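Local atomic coordinates of putative phthiocerol dimycocerosate transporter LppX (Mycobacterium tuberculosis, PDB entry 2BYO), a protein that probably carries phthiocerol dimycocerosates from the cell membrane to the outer membrane, holding the lipid in the hydrophobic cavity of a U-shaped beta-half-barrel. Residues A44-G49 with S192-Q197; I57-V62 with V74-D79; F85-D90 with G104-L109. One frame throughout, in Å; residues are numbered along the deposited sequence.

Interaction 1: residues A44-G49 with S192-Q197; sequences AVRTTG and SIQLTQ. With LNL (alpha-linolenic acid), chain K.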
# COMPACT_ATOMS: atom_id res chain seq x y z
N ALA A 44 -0.36 -3.99 -6.76
CA ALA A 44 -0.42 -5.39 -6.43
C ALA A 44 -0.15 -5.55 -4.94
O ALA A 44 0.93 -5.19 -4.44
CB ALA A 44 0.60 -6.16 -7.23
N VAL A 45 -1.14 -6.05 -4.23
CA VAL A 45 -1.02 -6.35 -2.81
C VAL A 45 -0.85 -7.85 -2.62
O VAL A 45 -1.62 -8.64 -3.15
CB VAL A 45 -2.25 -5.86 -2.02
CG1 VAL A 45 -2.11 -6.19 -0.54
CG2 VAL A 45 -2.45 -4.34 -2.22
N ARG A 46 0.16 -8.24 -1.87
CA ARG A 46 0.37 -9.63 -1.49
C ARG A 46 0.56 -9.67 0.02
O ARG A 46 0.99 -8.68 0.62
CB ARG A 46 1.62 -10.20 -2.18
CG ARG A 46 1.57 -10.18 -3.72
CD ARG A 46 0.57 -11.19 -4.29
NE ARG A 46 0.53 -11.13 -5.76
CZ ARG A 46 -0.22 -10.30 -6.50
NH1 ARG A 46 -1.06 -9.44 -5.94
NH2 ARG A 46 -0.13 -10.34 -7.82
N THR A 47 0.24 -10.81 0.62
CA THR A 47 0.43 -11.01 2.04
C THR A 47 1.04 -12.38 2.28
O THR A 47 0.91 -13.28 1.45
CB THR A 47 -0.90 -10.92 2.85
OG1 THR A 47 -1.84 -11.89 2.38
CG2 THR A 47 -1.52 -9.54 2.72
N THR A 48 1.72 -12.52 3.43
CA THR A 48 2.12 -13.81 3.96
C THR A 48 1.54 -13.95 5.37
O THR A 48 1.22 -12.95 6.02
CB THR A 48 3.66 -13.96 4.07
OG1 THR A 48 4.15 -13.08 5.08
CG2 THR A 48 4.35 -13.64 2.75
N GLY A 49 1.44 -15.19 5.84
CA GLY A 49 0.94 -15.47 7.17
C GLY A 49 -0.53 -15.13 7.26
O GLY A 49 -1.29 -15.40 6.34
N SER A 192 2.57 -10.38 7.02
CA SER A 192 3.17 -9.24 6.35
C SER A 192 2.29 -8.78 5.20
O SER A 192 1.48 -9.56 4.68
CB SER A 192 4.56 -9.60 5.82
OG SER A 192 4.46 -10.62 4.84
N ILE A 193 2.44 -7.51 4.85
CA ILE A 193 1.72 -6.91 3.73
C ILE A 193 2.76 -6.28 2.82
O ILE A 193 3.67 -5.59 3.29
CB ILE A 193 0.72 -5.83 4.18
CG1 ILE A 193 -0.25 -6.39 5.21
CG2 ILE A 193 -0.06 -5.29 2.97
CD1 ILE A 193 -1.15 -5.34 5.87
N GLN A 194 2.62 -6.54 1.53
CA GLN A 194 3.53 -6.01 0.54
C GLN A 194 2.72 -5.32 -0.54
O GLN A 194 1.73 -5.88 -1.04
CB GLN A 194 4.31 -7.14 -0.10
CG GLN A 194 5.26 -6.69 -1.20
CD GLN A 194 5.80 -7.88 -1.95
OE1 GLN A 194 5.16 -8.38 -2.88
NE2 GLN A 194 6.94 -8.39 -1.50
N LEU A 195 3.13 -4.12 -0.91
CA LEU A 195 2.45 -3.35 -1.91
C LEU A 195 3.43 -2.96 -2.99
O LEU A 195 4.43 -2.31 -2.72
CB LEU A 195 1.82 -2.11 -1.27
CG LEU A 195 0.86 -1.39 -2.18
CD1 LEU A 195 -0.29 -0.82 -1.37
CD2 LEU A 195 1.56 -0.29 -3.00
N THR A 196 3.15 -3.39 -4.21
CA THR A 196 4.02 -3.14 -5.34
C THR A 196 3.28 -2.27 -6.37
O THR A 196 2.18 -2.60 -6.80
CB THR A 196 4.49 -4.48 -5.95
OG1 THR A 196 5.14 -5.25 -4.94
CG2 THR A 196 5.45 -4.27 -7.13
N GLN A 197 3.90 -1.13 -6.73
CA GLN A 197 3.35 -0.23 -7.75
C GLN A 197 3.95 -0.49 -9.13
O GLN A 197 5.12 -0.89 -9.26
CB GLN A 197 3.62 1.24 -7.38
CG GLN A 197 2.96 1.74 -6.11
CD GLN A 197 3.27 3.20 -5.82
OE1 GLN A 197 3.76 3.94 -6.68
NE2 GLN A 197 2.98 3.63 -4.60
O1 LNL K . -8.52 2.14 0.10
C1 LNL K . -8.58 1.51 -0.98
O2 LNL K . -8.72 0.27 -1.02
C2 LNL K . -8.50 2.29 -2.29
C3 LNL K . -7.09 2.29 -2.87
C4 LNL K . -6.76 0.99 -3.62
C5 LNL K . -5.73 0.08 -2.95
C6 LNL K . -4.48 0.80 -2.41
C7 LNL K . -3.82 -0.00 -1.29
C8 LNL K . -4.36 0.34 0.10
C9 LNL K . -3.29 0.22 1.19
C10 LNL K . -3.48 -0.97 2.12
C11 LNL K . -2.59 -2.11 1.68
C12 LNL K . -1.27 -2.16 1.91
C13 LNL K . -0.50 -1.09 2.65
C14 LNL K . 0.99 -1.12 2.30
C15 LNL K . 1.83 -2.00 3.23
C16 LNL K . 3.21 -1.41 3.47
C17 LNL K . 3.17 -0.22 4.44
C18 LNL K . 4.55 0.29 4.81
O HOH W 1 3.28 -6.91 -4.13
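Val45 packs beside Leu195 and Ile193 where strands 40-49 and 191-198 run antiparallel in the middle of the U-shaped beta-half-barrel, pairing the first strand of its sheet with the last. Backbone bonds at the hydrogen-bonded pairs Ala44–Thr196, Arg46–Gln194 and Thr48–Ser192 join them; those of the third pair are the longest, and Thr48 N to Ser192 O is the most bent. The tight face carries Val45, Thr47, Ile193 and Leu195 and looks onto lipid. Val45 CG1 lies alongside Ile193, 4.2 Å from its CG2, while Val45 CG2 meets Leu195 CD1. Ile193 holds CG2 anti to its backbone N, and this methyl comes 3.5 Å from C12 of an alpha-linolenic acid; Leu195 CD1 touches C7 of the same fatty acid at 3.6 Å.

The opposite face, with Ala44, Arg46, Thr48, Ser192, Gln194 and Thr196, is mostly polar and more exposed. There Arg46 CB and CG graze Gln194 OE1, but the guanidinium bends away: NH1 donates to Val45 O from above the carbonyl plane, and NH2 forms a salt bridge with Asp61. At the more exposed end, Thr48 OG1 and Ser192 OG share a hydrogen bond whose 2.5 Å length is doubtful. Near the other end a water ties the strands together, giving protons to Ala44 O at 2.9 Å and Gln194 OE1 at 2.7 Å, and standing 2.6 Å from Thr196 OG1, which also bonds Arg183 NE.

Interaction 2: residues I57-V62 with V74-D79; sequences ITSADV and VCTYND. With ZN (zinc ion), chain C.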
# COMPACT_ATOMS: atom_id res chain seq x y z
N ILE A 57 -9.42 -9.36 2.64
CA ILE A 57 -8.63 -9.47 1.42
C ILE A 57 -7.18 -9.82 1.77
O ILE A 57 -6.62 -9.25 2.71
CB ILE A 57 -8.67 -8.15 0.62
CG1 ILE A 57 -10.09 -7.86 0.15
CG2 ILE A 57 -7.69 -8.22 -0.58
CD1 ILE A 57 -10.24 -6.55 -0.56
N THR A 58 -6.60 -10.77 1.04
CA THR A 58 -5.23 -11.24 1.27
C THR A 58 -4.33 -11.12 0.03
O THR A 58 -3.11 -11.31 0.11
CB THR A 58 -5.21 -12.72 1.75
OG1 THR A 58 -5.88 -13.54 0.80
CG2 THR A 58 -5.91 -12.86 3.10
N SER A 59 -4.94 -10.78 -1.11
CA SER A 59 -4.20 -10.46 -2.32
C SER A 59 -5.05 -9.53 -3.19
O SER A 59 -6.28 -9.61 -3.15
CB SER A 59 -3.87 -11.75 -3.10
OG SER A 59 -3.07 -11.48 -4.23
N ALA A 60 -4.41 -8.63 -3.94
CA ALA A 60 -5.14 -7.84 -4.93
C ALA A 60 -4.23 -7.33 -6.02
O ALA A 60 -3.05 -7.09 -5.79
CB ALA A 60 -5.87 -6.67 -4.27
N ASP A 61 -4.80 -7.18 -7.22
CA ASP A 61 -4.20 -6.44 -8.31
C ASP A 61 -5.26 -5.47 -8.79
O ASP A 61 -6.33 -5.89 -9.26
CB ASP A 61 -3.77 -7.35 -9.45
CG ASP A 61 -2.50 -8.09 -9.13
OD1 ASP A 61 -2.57 -9.08 -8.38
OD2 ASP A 61 -1.43 -7.66 -9.60
N VAL A 62 -4.95 -4.18 -8.66
CA VAL A 62 -5.95 -3.13 -8.77
C VAL A 62 -5.43 -1.93 -9.57
O VAL A 62 -4.33 -1.44 -9.33
CB VAL A 62 -6.39 -2.68 -7.34
CG1 VAL A 62 -7.49 -1.62 -7.40
CG2 VAL A 62 -6.90 -3.88 -6.55
N VAL A 74 -9.01 -7.10 -9.17
CA VAL A 74 -9.33 -8.45 -8.74
C VAL A 74 -8.64 -8.69 -7.41
O VAL A 74 -7.61 -8.06 -7.12
CB VAL A 74 -8.91 -9.48 -9.82
CG1 VAL A 74 -7.41 -9.56 -9.97
CG2 VAL A 74 -9.48 -10.83 -9.52
N CYS A 75 -9.21 -9.55 -6.58
CA CYS A 75 -8.66 -9.83 -5.27
C CYS A 75 -8.92 -11.26 -4.83
O CYS A 75 -9.69 -11.99 -5.44
CB CYS A 75 -9.21 -8.85 -4.22
SG CYS A 75 -10.92 -9.07 -3.74
N THR A 76 -8.23 -11.64 -3.76
CA THR A 76 -8.50 -12.87 -3.05
C THR A 76 -9.19 -12.43 -1.77
O THR A 76 -8.60 -11.69 -0.97
CB THR A 76 -7.21 -13.66 -2.76
OG1 THR A 76 -6.60 -14.06 -3.99
CG2 THR A 76 -7.49 -14.90 -1.92
N TYR A 77 -10.43 -12.88 -1.59
CA TYR A 77 -11.29 -12.50 -0.47
C TYR A 77 -11.83 -13.76 0.20
O TYR A 77 -12.47 -14.59 -0.44
CB TYR A 77 -12.45 -11.62 -0.97
CG TYR A 77 -13.52 -11.42 0.08
CD1 TYR A 77 -13.32 -10.56 1.15
CD2 TYR A 77 -14.73 -12.11 0.02
CE1 TYR A 77 -14.29 -10.39 2.13
CE2 TYR A 77 -15.70 -11.94 1.00
CZ TYR A 77 -15.47 -11.08 2.04
OH TYR A 77 -16.42 -10.90 3.01
N ASN A 78 -11.57 -13.89 1.50
CA ASN A 78 -11.94 -15.07 2.26
C ASN A 78 -11.53 -16.37 1.57
O ASN A 78 -12.28 -17.35 1.55
CB ASN A 78 -13.45 -15.04 2.58
CG ASN A 78 -13.81 -14.00 3.64
OD1 ASN A 78 -12.94 -13.32 4.20
ND2 ASN A 78 -15.10 -13.89 3.93
N ASP A 79 -10.33 -16.35 0.99
CA ASP A 79 -9.72 -17.48 0.28
C ASP A 79 -10.33 -17.78 -1.08
O ASP A 79 -9.93 -18.74 -1.73
CB ASP A 79 -9.69 -18.75 1.13
CG ASP A 79 -8.70 -18.65 2.26
OD1 ASP A 79 -7.58 -18.13 2.04
OD2 ASP A 79 -9.03 -19.11 3.38
ZN ZN C . -1.23 -6.64 -11.37
O HOH W 2 -8.33 -14.35 1.65
O HOH W 3 0.97 -6.77 -11.89
O HOH W 4 -2.55 -7.82 -13.03
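Ile57 faces Tyr77 at one end and Asp61 faces Val74 at the other in an antiparallel beta hairpin whose strand axes run 175° apart, interrupted by a beta bulge that sets Thr58 and Ser59 together across from Thr76. The bulge shows in the bonding: Thr58 N donates to Thr76 O, whereas Thr76 N turns to Ser59 O. Beyond it the register is regular again, and Asp61 and Val74 exchange a pair of backbone bonds, each 2.9 Å from N to O.

Ile57, Ala60, Cys75 and Tyr77 share the face turned to the interior. Cys75 CB meets two methyls, Ile57 CG2 and Ala60 CB, each 4.0 Å away, and its SG, placed between the backbone N and carbonyl carbon (chi1 72°), lies 4.1 Å from Ile57 CD1. Ile57 CG1 meets the Tyr77 ring at its edge, near the ring plane, while Asn78 CG lies above one face of the same ring, offset toward the rim. Phe85 and Leu103 from strands further along the sheet extend this apolar layer.

Ser59, Asp61, Val74 and Thr76 share the other face, which is more polar. At the bulge, Thr58 OG1 packs 3.4 Å from Thr76 CG2 and reaches a water that accepts from Asp79 N, joining the bulge to the turn after strand 70-77. Asp61 OD2 binds a zinc ion at 2.1 Å, with His42 and two waters as further ligands, and Asp61 OD1 forms a salt bridge with Arg46. With a cation on each oxygen, this carboxylate is probably held ionised and its rotation fixed, which ties the strand to strand 40-49 on the more polar side of the sheet.

Interaction 3: residues F85-D90 with G104-L109; sequences FRVQGD and GSISEL. With MLT (D-malate), chain M; LNL (alpha-linolenic acid), chain J.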
# COMPACT_ATOMS: atom_id res chain seq x y z
N PHE A 85 -13.10 -6.61 -7.71
CA PHE A 85 -12.90 -5.64 -6.63
C PHE A 85 -13.07 -4.25 -7.19
O PHE A 85 -12.57 -3.96 -8.27
CB PHE A 85 -11.47 -5.78 -6.05
CG PHE A 85 -11.08 -4.67 -5.09
CD1 PHE A 85 -11.27 -4.83 -3.72
CD2 PHE A 85 -10.56 -3.48 -5.55
CE1 PHE A 85 -10.93 -3.81 -2.83
CE2 PHE A 85 -10.21 -2.45 -4.66
CZ PHE A 85 -10.40 -2.62 -3.30
N ARG A 86 -13.76 -3.38 -6.46
CA ARG A 86 -13.85 -1.97 -6.87
C ARG A 86 -13.92 -1.00 -5.70
O ARG A 86 -14.34 -1.35 -4.60
CB ARG A 86 -15.02 -1.73 -7.83
CG ARG A 86 -16.37 -1.87 -7.18
CD ARG A 86 -17.52 -1.87 -8.18
NE ARG A 86 -18.79 -1.87 -7.46
CZ ARG A 86 -19.99 -2.06 -8.02
NH1 ARG A 86 -20.12 -2.30 -9.32
NH2 ARG A 86 -21.07 -2.02 -7.25
N VAL A 87 -13.46 0.22 -5.97
CA VAL A 87 -13.74 1.37 -5.14
C VAL A 87 -14.49 2.38 -6.02
O VAL A 87 -13.95 2.85 -7.02
CB VAL A 87 -12.45 1.99 -4.56
CG1 VAL A 87 -12.76 3.32 -3.86
CG2 VAL A 87 -11.79 1.03 -3.61
N GLN A 88 -15.73 2.67 -5.64
CA GLN A 88 -16.55 3.66 -6.33
C GLN A 88 -17.16 4.58 -5.29
O GLN A 88 -17.82 4.11 -4.36
CB GLN A 88 -17.66 2.96 -7.12
CG GLN A 88 -17.16 2.19 -8.34
CD GLN A 88 -18.29 1.70 -9.23
OE1 GLN A 88 -19.47 1.70 -8.85
NE2 GLN A 88 -17.92 1.26 -10.43
N GLY A 89 -16.96 5.88 -5.45
CA GLY A 89 -17.42 6.84 -4.46
C GLY A 89 -16.83 6.48 -3.11
O GLY A 89 -15.62 6.32 -2.98
N ASP A 90 -17.69 6.30 -2.11
CA ASP A 90 -17.25 5.97 -0.76
C ASP A 90 -17.09 4.45 -0.55
O ASP A 90 -16.50 4.02 0.43
CB ASP A 90 -18.24 6.54 0.25
CG ASP A 90 -17.78 6.38 1.69
OD1 ASP A 90 -16.68 6.86 2.02
OD2 ASP A 90 -18.54 5.79 2.49
N GLY A 104 -16.59 -2.19 2.97
CA GLY A 104 -16.31 -1.04 3.79
C GLY A 104 -16.54 0.26 3.09
O GLY A 104 -16.89 0.30 1.91
N SER A 105 -16.34 1.32 3.85
CA SER A 105 -16.55 2.68 3.42
C SER A 105 -15.26 3.45 3.65
O SER A 105 -14.64 3.32 4.71
CB SER A 105 -17.69 3.31 4.22
OG SER A 105 -17.49 4.70 4.39
N ILE A 106 -14.88 4.25 2.67
CA ILE A 106 -13.65 5.04 2.74
C ILE A 106 -13.70 6.00 3.92
O ILE A 106 -12.78 6.05 4.73
CB ILE A 106 -13.42 5.82 1.42
CG1 ILE A 106 -13.07 4.85 0.29
CG2 ILE A 106 -12.31 6.85 1.58
CD1 ILE A 106 -13.11 5.47 -1.08
N SER A 107 -14.79 6.77 3.99
CA SER A 107 -14.97 7.76 5.06
C SER A 107 -14.93 7.11 6.44
O SER A 107 -14.33 7.64 7.37
CB SER A 107 -16.29 8.52 4.87
OG SER A 107 -17.40 7.63 4.85
N GLU A 108 -15.56 5.94 6.57
CA GLU A 108 -15.68 5.27 7.86
C GLU A 108 -14.37 4.63 8.31
O GLU A 108 -14.07 4.63 9.50
CB GLU A 108 -16.84 4.27 7.82
CG GLU A 108 -18.17 5.00 7.63
CD GLU A 108 -19.38 4.12 7.85
OE1 GLU A 108 -19.39 2.99 7.33
OE2 GLU A 108 -20.33 4.58 8.52
N LEU A 109 -13.60 4.10 7.36
CA LEU A 109 -12.23 3.66 7.65
C LEU A 109 -11.32 4.85 7.97
O LEU A 109 -10.46 4.76 8.84
CB LEU A 109 -11.66 2.86 6.48
CG LEU A 109 -12.28 1.48 6.22
CD1 LEU A 109 -11.80 0.95 4.88
CD2 LEU A 109 -11.95 0.50 7.34
C1 MLT M . -19.30 -0.35 6.61
O1 MLT M . -18.69 0.72 6.39
O2 MLT M . -20.23 -0.69 5.84
C2 MLT M . -18.89 -1.24 7.76
O3 MLT M . -18.53 -0.49 8.91
C3 MLT M . -17.77 -2.17 7.32
C4 MLT M . -16.38 -1.60 7.48
O4 MLT M . -16.08 -0.44 7.06
O5 MLT M . -15.50 -2.30 8.04
O1 LNL J . -9.37 10.23 -1.09
C1 LNL J . -9.80 9.71 -0.03
O2 LNL J . -10.97 9.92 0.38
C2 LNL J . -8.87 8.80 0.76
C3 LNL J . -9.31 8.68 2.23
C4 LNL J . -8.32 7.89 3.09
C5 LNL J . -8.22 6.41 2.68
C6 LNL J . -8.50 5.44 3.83
C7 LNL J . -7.22 4.84 4.43
C8 LNL J . -7.46 3.40 4.86
C9 LNL J . -6.28 2.85 5.69
C10 LNL J . -5.87 1.41 5.38
C11 LNL J . -6.87 0.65 4.53
C12 LNL J . -7.55 -0.40 5.02
C13 LNL J . -8.56 -1.18 4.18
C14 LNL J . -8.16 -1.29 2.71
C15 LNL J . -8.29 -2.72 2.17
C16 LNL J . -8.16 -2.73 0.65
C17 LNL J . -7.20 -3.80 0.12
C18 LNL J . -6.66 -3.46 -1.26
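Asp90 receives the first turn of helix 106-112, which Ser105 opens as its N-cap residue, at the point where the outermost strand 99-105 of the half-barrel gives way to the helix. Hydrogen bonds dominate. Asp90 O accepts from Ile106 N at 2.8 Å, in the carbonyl plane, and Asp90 OD1 accepts from Ser107 N at 2.7 Å through its syn lone pair. The carboxylate reaches this place with CG anti to its own backbone N (chi1 -173°). Ser105 OG takes the capping bond from Glu108 N, 3.2 Å away, and donates to Asp90 OD2 over a distance that is doubtfully short. Three amides of the first turn are thus satisfied, and a negative charge beside a helix N-terminus would be expected to be favourable.

The apolar contact is smaller. Ile106 and Val87 cross at about a right angle, with Ile106 CD1 3.5 Å from Val87 CG1. The same methyl also lies against a carbonyl oxygen, Gly89 O, at 3.3 Å.

Ligands border the junction on two flanks. Gly104 CA lies 3.3 Å from O4 of a bound D-malate, and Ile106 CG2 reaches an alpha-linolenic acid, 3.6 Å from its carboxylate O2.

All three contacts belong to one antiparallel sheet and follow it outward from its middle. Interactions 1 and 2, centres 10 Å apart, share a seam between strands 40-49 and 57-65, where Val45 N and Ala60 O, and likewise Thr47 OG1 and Thr58 O, probably bond at 2.7 Å. Interaction 3 meets interaction 2 through Phe85, whose CE1 lies 3.6 Å from Ile57 CD1; their centres are 15 Å apart. Interactions 1 and 3 do not touch, their nearest atoms being about 8 Å apart, yet lipid spans them: one alpha-linolenic acid pocket takes in Val87 together with Ile193 and Leu195. A second alpha-linolenic acid passes Ile106 and Leu109 and ends by Phe85.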